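Phosphotriesterase, putative (Deinococcus radiodurans, PDB 4J35) probably hydrolyses lactones as a two-metal enzyme of the phosphotriesterase family, engineered here toward organophosphate hydrolysis. Local coordinates at residues S223-L231 / R243-L251. The protein carries 7 engineered substitutions. Sequence-based numbering, arbitrary orientation.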
loop_
_atom_site.group_PDB
_atom_site.type_symbol
_atom_site.label_atom_id
_atom_site.label_comp_id
_atom_site.label_asym_id
_atom_site.label_seq_id
_atom_site.Cartn_x
_atom_site.Cartn_y
_atom_site.Cartn_z
ATOM N N SER A 223 -9.470 -8.481 -3.858
ATOM C CA SER A 223 -9.972 -7.169 -3.500
ATOM C C SER A 223 -9.225 -6.042 -4.238
ATOM O O SER A 223 -8.154 -6.241 -4.819
ATOM C CB SER A 223 -9.824 -7.011 -2.004
ATOM O OG SER A 223 -10.604 -7.966 -1.323
ATOM N N ILE A 224 -9.790 -4.822 -4.207
ATOM C CA ILE A 224 -9.177 -3.745 -4.929
ATOM C C ILE A 224 -9.234 -2.546 -4.028
ATOM O O ILE A 224 -10.183 -2.434 -3.262
ATOM C CB ILE A 224 -9.888 -3.463 -6.258
ATOM C CG1 ILE A 224 -11.336 -3.121 -6.073
ATOM C CG2 ILE A 224 -9.810 -4.726 -7.143
ATOM C CD1 ILE A 224 -11.985 -2.519 -7.353
ATOM N N ALA A 225 -8.208 -1.720 -4.139
ATOM C CA ALA A 225 -8.130 -0.515 -3.278
ATOM C C ALA A 225 -8.164 0.728 -4.118
ATOM O O ALA A 225 -7.401 0.878 -5.072
ATOM C CB ALA A 225 -6.872 -0.546 -2.517
ATOM N N PHE A 226 -9.011 1.658 -3.682
ATOM C CA PHE A 226 -9.009 3.028 -4.124
ATOM C C PHE A 226 -8.111 3.675 -3.079
ATOM O O PHE A 226 -8.595 4.101 -2.018
ATOM C CB PHE A 226 -10.448 3.571 -4.058
ATOM C CG PHE A 226 -11.349 3.058 -5.169
ATOM C CD1 PHE A 226 -11.632 1.714 -5.306
ATOM C CD2 PHE A 226 -11.909 3.949 -6.068
ATOM C CE1 PHE A 226 -12.456 1.285 -6.313
ATOM C CE2 PHE A 226 -12.710 3.534 -7.068
ATOM C CZ PHE A 226 -12.987 2.186 -7.211
ATOM N N ASP A 227 -6.798 3.666 -3.323
ATOM C CA ASP A 227 -5.881 3.970 -2.250
ATOM C C ASP A 227 -5.007 5.209 -2.463
ATOM O O ASP A 227 -4.018 5.373 -1.757
ATOM C CB ASP A 227 -5.024 2.765 -1.919
ATOM C CG ASP A 227 -4.294 2.215 -3.138
ATOM O OD1 ASP A 227 -4.216 2.923 -4.154
ATOM O OD2 ASP A 227 -3.840 1.055 -3.094
ATOM N N ARG A 228 -5.372 6.063 -3.415
ATOM C CA ARG A 228 -4.696 7.369 -3.549
ATOM C C ARG A 228 -5.725 8.506 -3.411
ATOM O O ARG A 228 -5.627 9.554 -4.068
ATOM C CB ARG A 228 -3.947 7.454 -4.878
ATOM C CG ARG A 228 -3.208 6.148 -5.211
ATOM C CD ARG A 228 -2.333 6.262 -6.417
ATOM N NE ARG A 228 -1.054 6.867 -6.091
ATOM C CZ ARG A 228 -0.100 7.115 -6.979
ATOM N NH1 ARG A 228 -0.261 6.760 -8.253
ATOM N NH2 ARG A 228 1.027 7.700 -6.584
ATOM N N ILE A 229 -6.710 8.277 -2.552
ATOM C CA ILE A 229 -7.804 9.223 -2.368
ATOM C C ILE A 229 -7.194 10.504 -1.797
ATOM O O ILE A 229 -6.461 10.460 -0.824
ATOM C CB ILE A 229 -8.904 8.693 -1.426
ATOM C CG1 ILE A 229 -9.544 7.409 -2.037
ATOM C CG2 ILE A 229 -9.995 9.733 -1.215
ATOM C CD1 ILE A 229 -10.551 6.736 -1.138
ATOM N N GLY A 230 -7.491 11.610 -2.456
ATOM C CA GLY A 230 -6.934 12.922 -2.075
ATOM C C GLY A 230 -5.908 13.432 -3.080
ATOM O O GLY A 230 -5.643 14.634 -3.120
ATOM N N LEU A 231 -5.334 12.537 -3.896
ATOM C CA LEU A 231 -4.352 12.948 -4.904
ATOM C C LEU A 231 -5.079 13.186 -6.230
ATOM O O LEU A 231 -5.409 12.243 -6.940
ATOM C CB LEU A 231 -3.265 11.877 -5.057
ATOM C CG LEU A 231 -2.075 12.156 -5.978
ATOM C CD1 LEU A 231 -1.371 13.437 -5.527
ATOM C CD2 LEU A 231 -1.114 10.954 -5.956
ATOM N N ARG A 243 -13.490 9.357 -8.453
ATOM C CA ARG A 243 -13.276 8.181 -7.624
ATOM C C ARG A 243 -14.587 7.730 -7.016
ATOM O O ARG A 243 -14.958 6.577 -7.134
ATOM C CB ARG A 243 -12.290 8.463 -6.493
ATOM C CG ARG A 243 -10.854 8.601 -6.945
ATOM C CD ARG A 243 -9.897 8.670 -5.759
ATOM N NE ARG A 243 -8.507 8.667 -6.217
ATOM C CZ ARG A 243 -7.834 9.734 -6.641
ATOM N NH1 ARG A 243 -8.390 10.944 -6.641
ATOM N NH2 ARG A 243 -6.587 9.591 -7.061
ATOM N N LEU A 244 -15.288 8.633 -6.349
ATOM C CA LEU A 244 -16.456 8.219 -5.563
ATOM C C LEU A 244 -17.624 7.823 -6.457
ATOM O O LEU A 244 -18.472 7.032 -6.066
ATOM C CB LEU A 244 -16.897 9.308 -4.582
ATOM C CG LEU A 244 -15.871 9.709 -3.526
ATOM C CD1 LEU A 244 -16.486 10.699 -2.568
ATOM C CD2 LEU A 244 -15.316 8.510 -2.776
ATOM N N SER A 245 -17.663 8.388 -7.654
ATOM C CA SER A 245 -18.664 8.008 -8.626
ATOM C C SER A 245 -18.494 6.516 -8.984
ATOM O O SER A 245 -19.478 5.774 -9.013
ATOM C CB SER A 245 -18.536 8.887 -9.873
ATOM O OG SER A 245 -19.543 8.573 -10.821
ATOM N N VAL A 246 -17.259 6.070 -9.224
ATOM C CA VAL A 246 -17.016 4.656 -9.573
ATOM C C VAL A 246 -17.298 3.811 -8.354
ATOM O O VAL A 246 -17.956 2.776 -8.430
ATOM C CB VAL A 246 -15.569 4.393 -10.037
ATOM C CG1 VAL A 246 -15.353 2.902 -10.360
ATOM C CG2 VAL A 246 -15.245 5.223 -11.247
ATOM N N LEU A 247 -16.841 4.277 -7.202
ATOM C CA LEU A 247 -17.048 3.526 -5.971
ATOM C C LEU A 247 -18.529 3.282 -5.656
ATOM O O LEU A 247 -18.910 2.186 -5.226
ATOM C CB LEU A 247 -16.420 4.263 -4.803
ATOM C CG LEU A 247 -16.206 3.454 -3.532
ATOM C CD1 LEU A 247 -15.044 2.440 -3.706
ATOM C CD2 LEU A 247 -15.900 4.432 -2.403
ATOM N N THR A 248 -19.362 4.309 -5.824
ATOM C CA THR A 248 -20.770 4.177 -5.448
ATOM C C THR A 248 -21.445 3.156 -6.380
ATOM O O THR A 248 -22.284 2.378 -5.945
ATOM C CB THR A 248 -21.528 5.523 -5.431
ATOM O OG1 THR A 248 -21.394 6.201 -6.688
ATOM C CG2 THR A 248 -20.960 6.399 -4.333
ATOM N N THR A 249 -21.061 3.189 -7.649
ATOM C CA THR A 249 -21.500 2.208 -8.626
ATOM C C THR A 249 -21.183 0.790 -8.177
ATOM O O THR A 249 -22.026 -0.125 -8.293
ATOM C CB THR A 249 -20.795 2.447 -9.955
ATOM O OG1 THR A 249 -21.167 3.733 -10.456
ATOM C CG2 THR A 249 -21.146 1.369 -10.982
ATOM N N LEU A 250 -19.957 0.586 -7.702
ATOM C CA LEU A 250 -19.486 -0.767 -7.379
ATOM C C LEU A 250 -20.134 -1.227 -6.086
ATOM O O LEU A 250 -20.528 -2.370 -5.939
ATOM C CB LEU A 250 -17.961 -0.813 -7.263
ATOM C CG LEU A 250 -17.169 -0.600 -8.549
ATOM C CD1 LEU A 250 -15.711 -0.533 -8.262
ATOM C CD2 LEU A 250 -17.409 -1.825 -9.496
ATOM N N LEU A 251 -20.296 -0.310 -5.142
ATOM C CA LEU A 251 -21.008 -0.625 -3.910
ATOM C C LEU A 251 -22.442 -1.078 -4.180
ATOM O O LEU A 251 -22.963 -1.963 -3.492
ATOM C CB LEU A 251 -21.014 0.638 -3.001
ATOM C CG LEU A 251 -19.662 0.940 -2.348
ATOM C CD1 LEU A 251 -19.617 2.412 -1.728
ATOM C CD2 LEU A 251 -19.404 -0.080 -1.262
#
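Phe226, at the end of strand 223-226, and Arg243, near the start of helix 240-251, carry the two halves of this contact, the strand-to-helix half of a beta-alpha-beta unit (strand 223-226, helix 240-251, strand 259-261) in the TIM-barrel fold. Methyl CD1 of Leu247 sits over the centre of the Phe226 ring, a CH-pi contact 3.8 Å from the centroid and 10° off the ring normal. With CG anti to the backbone N (chi1 -164°), Leu247 brings that methyl back to the ring although its CB does not head there. At the ring edge, Phe226 CZ meets Val246 CG1 and Leu250 CD1, each at 4.0 Å. Ile224 CD1 extends this apolar seam to Leu250 CD1.

Arg243 runs extended from CG to NE, its CD against Ile229 CG1 at 3.9 Å, and delivers the guanidinium to the type II turn Arg228-Leu231. Its NH2 donates to Leu231 O at 2.9 Å, with that oxygen 18° out of the guanidinium plane; NH1 adds a weak second bond to the same oxygen. Salt bridges from NE to Asp206 and from NH1 to Asp240 further fix its rotation. An alanine here would remove this grip, is likely to leave Asp206 and Asp240 without their cationic mate, and would probably let the turn shift.

That turn begins at Arg228, whose salt bridge to metal ligand Asp264 links the contact to the cobalt site. Inside the turn, Leu231 N bonds to Arg228 O, which lies 3.1 Å above the guanidinium plane of Arg243.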